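Local coordinates for protein neurotoxin (Clostridium botulinum, PDB 2QN0) that probably cleaves SNARE proteins as the zinc-dependent protease light chain of botulinum neurotoxin type C1, with a dual substrate specificity, at residues 2-6 / 104-108; 39-43 / 107-112; 126-130 / 319-323; 251-256 / 376-382; 271-276 / 355-361. The contacts are given in a common frame with arbitrary orientation. Residue numbers count along the deposited sequence, not the author numbering.

Interaction 1: 2-6 / 104-108; sequences PITIN and EELIY
An extended N-terminal segment, 2-6, lies over one side of helix 101-112, represented here by residues 104-108. Segment 2-6 has strand-like backbone angles but is not part of a regular strand. Segment 104-108 is regular helix, with Tyr-108 N hydrogen-bonded to Glu-104 O at 2.9 Å. The closest backbone approach is Ile-3 to Tyr-108, with CA atoms 6.9 Å apart. Ile-3 is the main bump. Its CB points toward the helix, and its p, t rotamer (chi1 49°, chi2 -176°) sends CD1 into a hollow between Glu-104 and Ile-107. There Ile-3 CD1 lies 3.2 Å from Glu-104 O and 3.4 Å from Ile-107 CB. The wall on one side is the aliphatic part of Glu-104, whose CG is 3.6 Å from Ile-3 CG1. Ile-3 CG2 lies 4.3 Å from Tyr-108 CD1, at the ring edge. Ile-5, in its m, m rotamer, brings CD1 to 4.5 Å from Ile-107 CD1. Pro-2 sits at the margin, with CB 3.8 Å from Glu-104 OE2. Ile-107 also packs on Phe-94 and Ile-97 of helix 80-97, so the N-terminal segment covers part of a two-helix surface. Ile-3 O is hydrogen-bonded to Asn-98 ND2. No hydrogen bond joins the two segments themselves. The contact is mostly apolar, and Ile-3 contributes the largest covered area of segment 2-6.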
# COMPACT_ATOMS: atom_id res chain seq x y z
N PRO A 2 7.91 -16.30 13.21
CA PRO A 2 7.49 -14.91 12.93
C PRO A 2 8.19 -14.39 11.68
O PRO A 2 8.97 -15.10 11.05
CB PRO A 2 7.87 -14.09 14.15
CG PRO A 2 9.08 -14.86 14.66
CD PRO A 2 8.70 -16.34 14.46
N ILE A 3 7.92 -13.13 11.33
CA ILE A 3 8.53 -12.54 10.15
C ILE A 3 9.69 -11.62 10.51
O ILE A 3 9.68 -10.95 11.55
CB ILE A 3 7.50 -11.75 9.32
CG1 ILE A 3 6.71 -10.81 10.23
CG2 ILE A 3 6.58 -12.71 8.57
CD1 ILE A 3 5.61 -10.05 9.51
N THR A 4 10.70 -11.61 9.65
CA THR A 4 11.86 -10.76 9.85
C THR A 4 11.99 -9.86 8.63
O THR A 4 11.73 -10.28 7.50
CB THR A 4 13.15 -11.60 9.99
OG1 THR A 4 13.28 -12.47 8.86
CG2 THR A 4 13.10 -12.43 11.27
N ILE A 5 12.38 -8.61 8.86
CA ILE A 5 12.54 -7.65 7.78
C ILE A 5 14.01 -7.61 7.38
O ILE A 5 14.89 -7.53 8.23
CB ILE A 5 12.11 -6.23 8.24
CG1 ILE A 5 10.67 -6.27 8.79
CG2 ILE A 5 12.21 -5.26 7.08
CD1 ILE A 5 9.64 -6.77 7.79
N ASN A 6 14.27 -7.69 6.08
CA ASN A 6 15.65 -7.66 5.57
C ASN A 6 16.24 -6.26 5.62
O ASN A 6 15.53 -5.27 5.46
CB ASN A 6 15.70 -8.17 4.12
CG ASN A 6 15.35 -9.64 4.00
OD1 ASN A 6 15.70 -10.45 4.87
ND2 ASN A 6 14.68 -10.00 2.92
N GLU A 104 2.27 -7.37 12.25
CA GLU A 104 2.96 -8.59 11.86
C GLU A 104 2.04 -9.42 10.97
O GLU A 104 2.48 -10.00 9.98
CB GLU A 104 3.36 -9.40 13.10
CG GLU A 104 4.18 -10.64 12.78
CD GLU A 104 4.50 -11.47 14.00
OE1 GLU A 104 4.95 -10.90 15.02
OE2 GLU A 104 4.30 -12.71 13.95
N GLU A 105 0.76 -9.47 11.32
CA GLU A 105 -0.21 -10.23 10.54
C GLU A 105 -0.42 -9.58 9.17
O GLU A 105 -0.54 -10.27 8.16
CB GLU A 105 -1.54 -10.33 11.29
CG GLU A 105 -2.61 -11.18 10.60
CD GLU A 105 -2.17 -12.63 10.39
OE1 GLU A 105 -1.46 -13.18 11.26
OE2 GLU A 105 -2.55 -13.22 9.35
N LEU A 106 -0.47 -8.25 9.14
CA LEU A 106 -0.64 -7.52 7.89
C LEU A 106 0.51 -7.85 6.95
O LEU A 106 0.30 -8.18 5.78
CB LEU A 106 -0.67 -6.01 8.17
CG LEU A 106 -0.72 -5.06 6.97
CD1 LEU A 106 -2.02 -5.27 6.19
CD2 LEU A 106 -0.63 -3.62 7.47
N ILE A 107 1.73 -7.77 7.47
CA ILE A 107 2.91 -8.07 6.66
C ILE A 107 2.93 -9.53 6.24
O ILE A 107 3.27 -9.86 5.09
CB ILE A 107 4.21 -7.73 7.44
CG1 ILE A 107 4.26 -6.22 7.71
CG2 ILE A 107 5.43 -8.17 6.64
CD1 ILE A 107 5.38 -5.79 8.65
N TYR A 108 2.58 -10.42 7.16
CA TYR A 108 2.56 -11.85 6.86
C TYR A 108 1.63 -12.14 5.69
O TYR A 108 2.00 -12.82 4.73
CB TYR A 108 2.09 -12.64 8.08
CG TYR A 108 1.91 -14.11 7.80
CD1 TYR A 108 3.00 -14.96 7.69
CD2 TYR A 108 0.63 -14.64 7.59
CE1 TYR A 108 2.84 -16.31 7.37
CE2 TYR A 108 0.46 -15.99 7.27
CZ TYR A 108 1.56 -16.81 7.16
OH TYR A 108 1.39 -18.14 6.83

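Interaction 2: 39-43 / 107-112; sequences ITGNI and IYRLST
Segment 39-43 turns between strands 34-38 and 43-46 and rests on the last turns of helix 101-112. Ile-39 and Thr-40 both face Ile-43, forming a classic beta bulge. A type II' turn runs from Thr-40 to Ile-43. Thr-40 points toward the helix, with CG2 3.7 Å from Ile-107 CG2. Water 1 bridges Thr-40 OG1 (2.9 Å) and Ser-111 OG (2.7 Å). Gly-41 has phi 49° and psi -127°. Its CA is 3.6 Å from Ser-111 O, and a CB would clash with that oxygen. Asn-42 has its CA 4.5 Å from that of Ser-111, and Asn-42 N donates to Ser-111 O at 3.0 Å. Water 2 joins Asn-42 OD1 (2.9 Å) to Thr-112 O (3.1 Å). Ile-43, in its m, t rotamer, places CD1 4.0 Å from Leu-110 CB and CG1 3.7 Å from Ser-111 CB. A bulged beta hairpin at the sheet's turn thus docks on the C-terminal end of a helix.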
# COMPACT_ATOMS: atom_id res chain seq x y z
N ILE A 39 11.87 -6.92 0.82
CA ILE A 39 11.68 -6.56 2.23
C ILE A 39 11.47 -7.85 3.01
O ILE A 39 12.13 -8.11 4.02
CB ILE A 39 10.46 -5.63 2.41
CG1 ILE A 39 10.70 -4.32 1.65
CG2 ILE A 39 10.21 -5.37 3.89
CD1 ILE A 39 9.55 -3.33 1.73
N THR A 40 10.53 -8.67 2.54
CA THR A 40 10.23 -9.96 3.14
C THR A 40 9.23 -10.67 2.25
O THR A 40 8.35 -10.04 1.67
CB THR A 40 9.66 -9.82 4.57
OG1 THR A 40 9.51 -11.12 5.15
CG2 THR A 40 8.31 -9.12 4.55
N GLY A 41 9.39 -11.98 2.10
CA GLY A 41 8.48 -12.73 1.26
C GLY A 41 8.27 -12.12 -0.12
O GLY A 41 9.23 -11.82 -0.83
N ASN A 42 7.01 -11.91 -0.48
CA ASN A 42 6.68 -11.37 -1.79
C ASN A 42 6.48 -9.85 -1.83
O ASN A 42 5.82 -9.33 -2.72
CB ASN A 42 5.43 -12.08 -2.33
CG ASN A 42 5.62 -13.59 -2.43
OD1 ASN A 42 4.73 -14.36 -2.10
ND2 ASN A 42 6.79 -14.01 -2.90
N ILE A 43 7.05 -9.15 -0.86
CA ILE A 43 6.97 -7.69 -0.82
C ILE A 43 8.34 -7.15 -1.22
O ILE A 43 9.34 -7.42 -0.56
CB ILE A 43 6.65 -7.16 0.59
CG1 ILE A 43 5.28 -7.67 1.05
CG2 ILE A 43 6.65 -5.62 0.56
CD1 ILE A 43 4.93 -7.25 2.47
N ILE A 107 1.73 -7.77 7.47
CA ILE A 107 2.91 -8.07 6.66
C ILE A 107 2.93 -9.53 6.24
O ILE A 107 3.27 -9.86 5.09
CB ILE A 107 4.21 -7.73 7.44
CG1 ILE A 107 4.26 -6.22 7.71
CG2 ILE A 107 5.43 -8.17 6.64
CD1 ILE A 107 5.38 -5.79 8.65
N TYR A 108 2.58 -10.42 7.16
CA TYR A 108 2.56 -11.85 6.86
C TYR A 108 1.63 -12.14 5.69
O TYR A 108 2.00 -12.82 4.73
CB TYR A 108 2.09 -12.64 8.08
CG TYR A 108 1.91 -14.11 7.80
CD1 TYR A 108 3.00 -14.96 7.69
CD2 TYR A 108 0.63 -14.64 7.59
CE1 TYR A 108 2.84 -16.31 7.37
CE2 TYR A 108 0.46 -15.99 7.27
CZ TYR A 108 1.56 -16.81 7.16
OH TYR A 108 1.39 -18.14 6.83
N ARG A 109 0.41 -11.62 5.76
CA ARG A 109 -0.56 -11.87 4.69
C ARG A 109 -0.10 -11.31 3.34
O ARG A 109 -0.13 -12.01 2.33
CB ARG A 109 -1.92 -11.30 5.07
CG ARG A 109 -2.49 -11.95 6.33
CD ARG A 109 -3.93 -11.55 6.58
NE ARG A 109 -4.38 -12.02 7.88
CZ ARG A 109 -5.64 -12.00 8.30
NH1 ARG A 109 -6.60 -11.53 7.52
NH2 ARG A 109 -5.93 -12.45 9.52
N LEU A 110 0.31 -10.05 3.33
CA LEU A 110 0.76 -9.43 2.08
C LEU A 110 2.00 -10.09 1.48
O LEU A 110 2.18 -10.09 0.26
CB LEU A 110 1.03 -7.94 2.30
CG LEU A 110 -0.20 -7.05 2.48
CD1 LEU A 110 0.23 -5.63 2.79
CD2 LEU A 110 -1.04 -7.08 1.20
N SER A 111 2.86 -10.64 2.33
CA SER A 111 4.09 -11.25 1.85
C SER A 111 4.00 -12.74 1.61
O SER A 111 4.93 -13.34 1.09
CB SER A 111 5.24 -10.97 2.83
OG SER A 111 5.04 -11.67 4.05
N THR A 112 2.87 -13.35 1.99
CA THR A 112 2.69 -14.79 1.83
C THR A 112 1.59 -15.19 0.85
O THR A 112 1.82 -16.01 -0.03
CB THR A 112 2.40 -15.45 3.19
OG1 THR A 112 3.45 -15.13 4.11
CG2 THR A 112 2.30 -16.96 3.04
O HOH W 1 7.38 -12.95 4.65
O HOH W 2 4.34 -17.19 -1.44

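Interaction 3: 126-130 / 319-323; sequences TFDFD and IGEYK
Strand 126-128 crosses the start of helix 319-330 almost at a right angle. The axes of strand 126-128 and helix segment 319-323 approach to 10.7 Å, with a signed crossing angle of 80°. The nearest CA atoms are those of Phe-127 and Ile-319, 7.7 Å apart. The aromatic interaction is a T-shaped pair. The edge of Phe-129 (chi1 -68°, chi2 -87°) points at the face of Tyr-322 (chi1 -76°, chi2 88°). Their ring centroids are 5.0 Å apart, the planes meet at 72°, and Phe-129 CZ is 3.7 Å from Tyr-322 CG. The apolar contacts centre on Phe-127, whose CB points toward the helix. Phe-127 CE2 is 3.8 Å from Tyr-322 CB and 4.2 Å from Ile-319 CG2. The ring edge also meets helix backbone, with Phe-127 CE2 3.7 Å from Ile-319 O. That oxygen keeps its helical bond to Lys-323 N, at 2.9 Å. None of the polar bonds crosses to the helix. Asp-130 N donates to Asp-128 OD1 at 3.0 Å in an Asx turn, where the chain leaves the strand, and Asp-128 OD1 is also hydrogen-bonded to Asn-311 ND2. Strand 126-128 pairs in parallel with strand 309-311. Phe-116 and Phe-315 extend the aromatic cluster. The contact therefore joins a small two-strand sheet to a helix. No hydrogen bond crosses it, so its chemistry is that of aromatic and aliphatic burial.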
# COMPACT_ATOMS: atom_id res chain seq x y z
N THR A 126 -7.45 -23.13 -16.20
CA THR A 126 -6.07 -22.66 -16.25
C THR A 126 -5.55 -21.76 -15.13
O THR A 126 -6.29 -20.93 -14.59
CB THR A 126 -5.83 -21.92 -17.58
OG1 THR A 126 -6.10 -22.80 -18.67
CG2 THR A 126 -4.39 -21.41 -17.67
N PHE A 127 -4.28 -21.95 -14.79
CA PHE A 127 -3.57 -21.13 -13.81
C PHE A 127 -2.60 -20.35 -14.70
O PHE A 127 -1.76 -20.96 -15.37
CB PHE A 127 -2.72 -21.98 -12.84
CG PHE A 127 -3.42 -22.37 -11.56
CD1 PHE A 127 -4.60 -21.77 -11.16
CD2 PHE A 127 -2.85 -23.34 -10.73
CE1 PHE A 127 -5.22 -22.12 -9.95
CE2 PHE A 127 -3.46 -23.69 -9.52
CZ PHE A 127 -4.64 -23.08 -9.13
N ASP A 128 -2.70 -19.03 -14.73
CA ASP A 128 -1.80 -18.22 -15.56
C ASP A 128 -0.96 -17.33 -14.66
O ASP A 128 -1.42 -16.29 -14.18
CB ASP A 128 -2.60 -17.38 -16.55
CG ASP A 128 -1.71 -16.56 -17.47
OD1 ASP A 128 -0.47 -16.72 -17.42
OD2 ASP A 128 -2.26 -15.77 -18.26
N PHE A 129 0.29 -17.73 -14.45
CA PHE A 129 1.20 -16.97 -13.60
C PHE A 129 1.80 -15.73 -14.25
O PHE A 129 2.56 -15.00 -13.61
CB PHE A 129 2.29 -17.91 -13.08
CG PHE A 129 1.77 -18.95 -12.12
CD1 PHE A 129 1.67 -18.68 -10.76
CD2 PHE A 129 1.32 -20.19 -12.58
CE1 PHE A 129 1.15 -19.62 -9.87
CE2 PHE A 129 0.79 -21.14 -11.70
CZ PHE A 129 0.70 -20.85 -10.34
N ASP A 130 1.45 -15.47 -15.51
CA ASP A 130 1.95 -14.29 -16.22
C ASP A 130 0.82 -13.32 -16.58
O ASP A 130 1.04 -12.37 -17.33
CB ASP A 130 2.67 -14.67 -17.52
CG ASP A 130 3.99 -15.37 -17.30
OD1 ASP A 130 4.76 -14.94 -16.41
OD2 ASP A 130 4.28 -16.34 -18.03
N ILE A 319 0.47 -27.61 -9.89
CA ILE A 319 -0.94 -27.21 -9.80
C ILE A 319 -1.52 -27.54 -8.43
O ILE A 319 -2.24 -26.73 -7.84
CB ILE A 319 -1.78 -27.89 -10.91
CG1 ILE A 319 -1.42 -27.28 -12.26
CG2 ILE A 319 -3.27 -27.73 -10.62
CD1 ILE A 319 -2.10 -27.95 -13.45
N GLY A 320 -1.19 -28.72 -7.90
CA GLY A 320 -1.70 -29.11 -6.60
C GLY A 320 -1.22 -28.20 -5.49
O GLY A 320 -1.97 -27.84 -4.59
N GLU A 321 0.06 -27.82 -5.57
CA GLU A 321 0.67 -26.94 -4.58
C GLU A 321 -0.04 -25.60 -4.52
O GLU A 321 -0.37 -25.10 -3.45
CB GLU A 321 2.14 -26.70 -4.93
CG GLU A 321 2.86 -25.75 -3.98
CD GLU A 321 4.21 -25.32 -4.50
OE1 GLU A 321 4.88 -26.15 -5.16
OE2 GLU A 321 4.62 -24.16 -4.25
N TYR A 322 -0.26 -25.00 -5.69
CA TYR A 322 -0.91 -23.70 -5.72
C TYR A 322 -2.40 -23.76 -5.43
O TYR A 322 -2.97 -22.80 -4.92
CB TYR A 322 -0.61 -23.00 -7.05
CG TYR A 322 0.80 -22.46 -7.03
CD1 TYR A 322 1.88 -23.25 -7.43
CD2 TYR A 322 1.07 -21.22 -6.44
CE1 TYR A 322 3.20 -22.81 -7.24
CE2 TYR A 322 2.38 -20.78 -6.25
CZ TYR A 322 3.43 -21.58 -6.64
OH TYR A 322 4.72 -21.16 -6.39
N LYS A 323 -3.02 -24.89 -5.73
CA LYS A 323 -4.44 -25.05 -5.43
C LYS A 323 -4.56 -24.98 -3.90
O LYS A 323 -5.42 -24.29 -3.37
CB LYS A 323 -4.94 -26.40 -5.94
CG LYS A 323 -6.36 -26.75 -5.53
CD LYS A 323 -6.80 -28.06 -6.18
CE LYS A 323 -8.17 -28.49 -5.69
NZ LYS A 323 -8.57 -29.79 -6.31

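Interaction 4: 251-256 / 376-382; sequences SVTSNI and LSNVYTP
Thr-253 OG1 donates to Leu-376 O at 2.8 Å, linking the end of strand 248-253 to the irregular segment 376-382. Thr-253 has the t rotamer and its CB points toward that segment. Water 3 donates to both Thr-253 OG1 (2.6 Å) and Ser-377 O (2.9 Å). Ser-254 OG, with chi1 p, donates to Asn-378 OD1 at 2.5 Å. The position of this hydroxyl is less certain, because it is modelled too close to its neighbour. A weak backbone bond follows, from Val-379 N to Ser-254 O at 3.4 Å. The two segments run in the same direction. CA distances are 5.8 Å for Thr-253 and Leu-376, 5.1 Å for Ser-254 and Asn-378, and 4.5 Å for Ile-256 and Tyr-380. Packing lies toward both ends. Leu-376, in its m, t rotamer, places CD1 3.6 Å from Ser-251 CB and 3.8 Å from Val-252 O. At the other end, Ile-256 has the p, t rotamer. Its CG2 is 3.6 Å from Val-379 CG2 and 4.3 Å from Pro-382 CD. Leu-376 also touches Leu-265 of strand 261-266, the antiparallel partner of strand 248-253. The Leu-376 side chain is about 10 Å from the zinc ion. In this clostridial neurotoxin protease, a mostly extended loop thus runs along the end of strand 248-253 and the residues after it, with its Leu-376 end nearest the zinc.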
# COMPACT_ATOMS: atom_id res chain seq x y z
N SER A 251 -18.41 14.81 -0.97
CA SER A 251 -18.07 15.43 0.30
C SER A 251 -17.27 16.72 0.11
O SER A 251 -17.10 17.20 -1.01
CB SER A 251 -17.24 14.46 1.14
OG SER A 251 -17.76 13.14 1.08
N VAL A 252 -16.77 17.25 1.22
CA VAL A 252 -15.96 18.46 1.20
C VAL A 252 -14.81 18.34 2.19
O VAL A 252 -14.85 17.54 3.12
CB VAL A 252 -16.79 19.71 1.59
CG1 VAL A 252 -17.94 19.91 0.59
CG2 VAL A 252 -17.31 19.57 3.00
N THR A 253 -13.79 19.15 1.98
CA THR A 253 -12.63 19.18 2.86
C THR A 253 -11.86 20.44 2.48
O THR A 253 -12.24 21.14 1.54
CB THR A 253 -11.74 17.93 2.67
OG1 THR A 253 -10.74 17.90 3.70
CG2 THR A 253 -11.06 17.94 1.31
N SER A 254 -10.80 20.74 3.22
CA SER A 254 -10.02 21.93 2.91
C SER A 254 -8.54 21.58 2.93
O SER A 254 -8.03 21.04 3.92
CB SER A 254 -10.34 23.04 3.91
OG SER A 254 -10.21 22.58 5.25
N ASN A 255 -7.86 21.88 1.82
CA ASN A 255 -6.44 21.59 1.67
C ASN A 255 -5.55 22.48 2.52
O ASN A 255 -6.02 23.17 3.42
CB ASN A 255 -6.03 21.71 0.20
CG ASN A 255 -6.23 23.10 -0.35
OD1 ASN A 255 -5.77 24.08 0.23
ND2 ASN A 255 -6.92 23.20 -1.48
N ILE A 256 -4.25 22.44 2.21
CA ILE A 256 -3.25 23.22 2.94
C ILE A 256 -3.33 24.72 2.67
O ILE A 256 -2.66 25.51 3.35
CB ILE A 256 -1.82 22.72 2.60
CG1 ILE A 256 -1.51 22.97 1.13
CG2 ILE A 256 -1.72 21.23 2.89
CD1 ILE A 256 -0.11 22.54 0.71
N LEU A 376 -10.93 12.84 5.78
CA LEU A 376 -11.00 14.19 5.21
C LEU A 376 -10.72 15.31 6.20
O LEU A 376 -11.23 16.43 6.04
CB LEU A 376 -12.36 14.41 4.54
CG LEU A 376 -12.67 13.50 3.35
CD1 LEU A 376 -14.05 13.84 2.78
CD2 LEU A 376 -11.59 13.67 2.28
N SER A 377 -9.94 15.03 7.24
CA SER A 377 -9.59 16.06 8.22
C SER A 377 -8.90 17.18 7.46
O SER A 377 -8.16 16.93 6.51
CB SER A 377 -8.61 15.52 9.27
OG SER A 377 -9.26 14.77 10.29
N ASN A 378 -9.14 18.43 7.87
CA ASN A 378 -8.48 19.54 7.20
C ASN A 378 -6.99 19.36 7.44
O ASN A 378 -6.58 18.83 8.48
CB ASN A 378 -8.94 20.87 7.79
CG ASN A 378 -10.42 21.10 7.60
OD1 ASN A 378 -11.01 20.63 6.64
ND2 ASN A 378 -11.02 21.85 8.52
N VAL A 379 -6.17 19.78 6.49
CA VAL A 379 -4.73 19.63 6.65
C VAL A 379 -4.01 20.97 6.59
O VAL A 379 -4.56 21.97 6.12
CB VAL A 379 -4.14 18.69 5.57
CG1 VAL A 379 -4.77 17.30 5.70
CG2 VAL A 379 -4.39 19.25 4.18
N TYR A 380 -2.78 20.98 7.09
CA TYR A 380 -1.98 22.19 7.12
C TYR A 380 -0.70 21.95 6.35
O TYR A 380 -0.65 21.05 5.50
CB TYR A 380 -1.68 22.57 8.57
CG TYR A 380 -2.93 22.80 9.39
CD1 TYR A 380 -3.65 23.98 9.27
CD2 TYR A 380 -3.41 21.81 10.24
CE1 TYR A 380 -4.83 24.18 9.99
CE2 TYR A 380 -4.59 22.00 10.97
CZ TYR A 380 -5.29 23.18 10.84
OH TYR A 380 -6.45 23.37 11.56
N THR A 381 0.34 22.73 6.61
CA THR A 381 1.59 22.54 5.89
C THR A 381 2.23 21.22 6.31
O THR A 381 2.36 20.94 7.49
CB THR A 381 2.59 23.69 6.16
OG1 THR A 381 1.96 24.94 5.87
CG2 THR A 381 3.81 23.54 5.27
N PRO A 382 2.62 20.39 5.33
CA PRO A 382 3.25 19.10 5.62
C PRO A 382 4.60 19.30 6.30
O PRO A 382 5.25 20.32 6.11
CB PRO A 382 3.41 18.48 4.23
CG PRO A 382 2.34 19.13 3.42
CD PRO A 382 2.41 20.56 3.88
O HOH W 3 -8.18 17.40 3.64

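Interaction 5: 271-276 / 355-361; sequences YAFGGP and TQIFTEF
This is a buried helix-end contact beside the zinc site of a metalloprotease with an HExxH helix. The end of helix 267-273, the helix of zinc ligand Glu-269, meets the break between helices 344-357 and 360-366. Ala-272 CB lies about 4 Å from the zinc ion. Nearest CA pairs are Tyr-271 and Thr-355 (5.5 Å), Phe-273 and Glu-360 (4.7 Å), and Gly-274 and Thr-359 (5.1 Å). Two backbone bonds fix the register: Glu-360 N to Ala-272 O at 3.0 Å, and Phe-361 N to Phe-273 O at 2.8 Å. Thr-359 is the N-cap of the second helix, with its OG1 accepting from Asn-362 N. Gly-274 (phi 82°, psi -164°) ends the first helix; a CB there would clash with Thr-359. Glu-360 OE1 is hydrogen-bonded to zinc ligand His-229, and OE2 forms a salt bridge with Arg-372. Thr-355 CB lies over the Tyr-271 face in a CH-pi contact, 4.0 Å from the centroid. Water 5 joins Gly-275 N, Gln-356 O and Thr-359 OG1. Phe-361 (chi1 t) receives two CH-pi contacts over its face: Gly-275 CA lies 3.9 Å from the ring centroid, and Pro-276 CD 4.1 Å.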
# COMPACT_ATOMS: atom_id res chain seq x y z
N TYR A 271 -12.91 2.49 3.44
CA TYR A 271 -12.54 1.22 4.04
C TYR A 271 -11.08 1.21 4.50
O TYR A 271 -10.77 0.67 5.57
CB TYR A 271 -12.78 0.06 3.07
CG TYR A 271 -14.21 -0.46 3.11
CD1 TYR A 271 -14.85 -0.68 4.33
CD2 TYR A 271 -14.90 -0.74 1.94
CE1 TYR A 271 -16.16 -1.19 4.38
CE2 TYR A 271 -16.20 -1.25 1.97
CZ TYR A 271 -16.82 -1.47 3.19
OH TYR A 271 -18.10 -1.98 3.22
N ALA A 272 -10.20 1.81 3.71
CA ALA A 272 -8.78 1.86 4.09
C ALA A 272 -8.61 2.64 5.39
O ALA A 272 -7.78 2.29 6.24
CB ALA A 272 -7.97 2.50 2.97
N PHE A 273 -9.39 3.70 5.56
CA PHE A 273 -9.32 4.51 6.77
C PHE A 273 -10.05 3.80 7.91
O PHE A 273 -9.50 3.63 9.00
CB PHE A 273 -9.93 5.90 6.55
CG PHE A 273 -9.77 6.81 7.73
CD1 PHE A 273 -8.54 7.37 8.03
CD2 PHE A 273 -10.84 7.04 8.59
CE1 PHE A 273 -8.37 8.15 9.18
CE2 PHE A 273 -10.69 7.81 9.74
CZ PHE A 273 -9.44 8.37 10.04
N GLY A 274 -11.29 3.40 7.66
CA GLY A 274 -12.05 2.68 8.67
C GLY A 274 -12.72 3.54 9.74
O GLY A 274 -12.87 4.75 9.58
N GLY A 275 -13.12 2.89 10.83
CA GLY A 275 -13.78 3.61 11.90
C GLY A 275 -15.22 3.95 11.56
O GLY A 275 -15.79 3.37 10.64
N PRO A 276 -15.84 4.89 12.30
CA PRO A 276 -17.23 5.32 12.09
C PRO A 276 -17.53 5.78 10.67
O PRO A 276 -18.68 5.74 10.22
CB PRO A 276 -17.39 6.46 13.10
CG PRO A 276 -16.47 6.06 14.20
CD PRO A 276 -15.25 5.57 13.46
N THR A 355 -11.85 -5.37 5.81
CA THR A 355 -12.46 -4.05 5.65
C THR A 355 -12.72 -3.25 6.92
O THR A 355 -12.90 -2.03 6.85
CB THR A 355 -13.80 -4.17 4.90
OG1 THR A 355 -14.68 -5.04 5.62
CG2 THR A 355 -13.59 -4.71 3.49
N GLN A 356 -12.75 -3.91 8.07
CA GLN A 356 -13.02 -3.20 9.31
C GLN A 356 -12.02 -3.36 10.44
O GLN A 356 -12.04 -2.58 11.39
CB GLN A 356 -14.43 -3.56 9.79
CG GLN A 356 -15.50 -3.10 8.81
CD GLN A 356 -16.91 -3.16 9.37
OE1 GLN A 356 -17.13 -2.91 10.55
NE2 GLN A 356 -17.87 -3.48 8.51
N ILE A 357 -11.13 -4.35 10.35
CA ILE A 357 -10.12 -4.55 11.39
C ILE A 357 -8.76 -4.02 10.92
O ILE A 357 -8.07 -3.32 11.66
CB ILE A 357 -10.00 -6.04 11.76
CG1 ILE A 357 -11.33 -6.52 12.35
CG2 ILE A 357 -8.87 -6.23 12.77
CD1 ILE A 357 -11.32 -7.97 12.80
N PHE A 358 -8.38 -4.36 9.70
CA PHE A 358 -7.13 -3.87 9.13
C PHE A 358 -7.43 -2.50 8.54
O PHE A 358 -7.60 -2.36 7.32
CB PHE A 358 -6.64 -4.83 8.04
CG PHE A 358 -6.02 -6.09 8.59
CD1 PHE A 358 -4.76 -6.07 9.16
CD2 PHE A 358 -6.72 -7.29 8.54
CE1 PHE A 358 -4.19 -7.23 9.68
CE2 PHE A 358 -6.16 -8.46 9.06
CZ PHE A 358 -4.89 -8.43 9.63
N THR A 359 -7.52 -1.49 9.41
CA THR A 359 -7.83 -0.12 8.99
C THR A 359 -6.91 0.88 9.69
O THR A 359 -6.43 0.63 10.79
CB THR A 359 -9.28 0.27 9.35
OG1 THR A 359 -9.41 0.32 10.78
CG2 THR A 359 -10.27 -0.76 8.79
N GLU A 360 -6.68 2.02 9.04
CA GLU A 360 -5.83 3.07 9.60
C GLU A 360 -6.34 3.49 10.98
O GLU A 360 -5.56 3.64 11.93
CB GLU A 360 -5.85 4.29 8.67
CG GLU A 360 -4.93 5.42 9.12
CD GLU A 360 -5.12 6.67 8.29
OE1 GLU A 360 -5.31 6.55 7.06
OE2 GLU A 360 -5.07 7.78 8.87
N PHE A 361 -7.65 3.69 11.08
CA PHE A 361 -8.30 4.10 12.32
C PHE A 361 -7.98 3.14 13.46
O PHE A 361 -7.70 3.56 14.58
CB PHE A 361 -9.82 4.15 12.10
CG PHE A 361 -10.58 4.76 13.24
CD1 PHE A 361 -10.70 6.14 13.35
CD2 PHE A 361 -11.15 3.95 14.21
CE1 PHE A 361 -11.40 6.71 14.41
CE2 PHE A 361 -11.85 4.51 15.28
CZ PHE A 361 -11.97 5.89 15.38
O HOH W 4 -9.22 -1.55 5.20
O HOH W 5 -11.98 0.22 11.74

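How the interactions relate
Interactions 1 and 2 form one patch. Their centres are 7 Å apart, and both use helix 101-112, sharing Ile-107 and Tyr-108. Asn-6 N probably hydrogen-bonds to Ile-39 O between them. Interaction 5 lies about 20 Å from each, centre to centre, and touches both through Phe-358, which packs on Glu-105 and Arg-109. Leu-106 and Leu-110 of helix 101-112 also touch helix 223-238, which carries the zinc histidines. Interaction 4 is 19 Å from interaction 5, centre to centre; interaction 5 is nested within its chain loop. Interaction 3 touches none of the others. Its centre is 19 Å from interaction 2 and 45 Å from interaction 4. Along the chain it crosses interactions 4 and 5. Only interaction 5 lies at the metal.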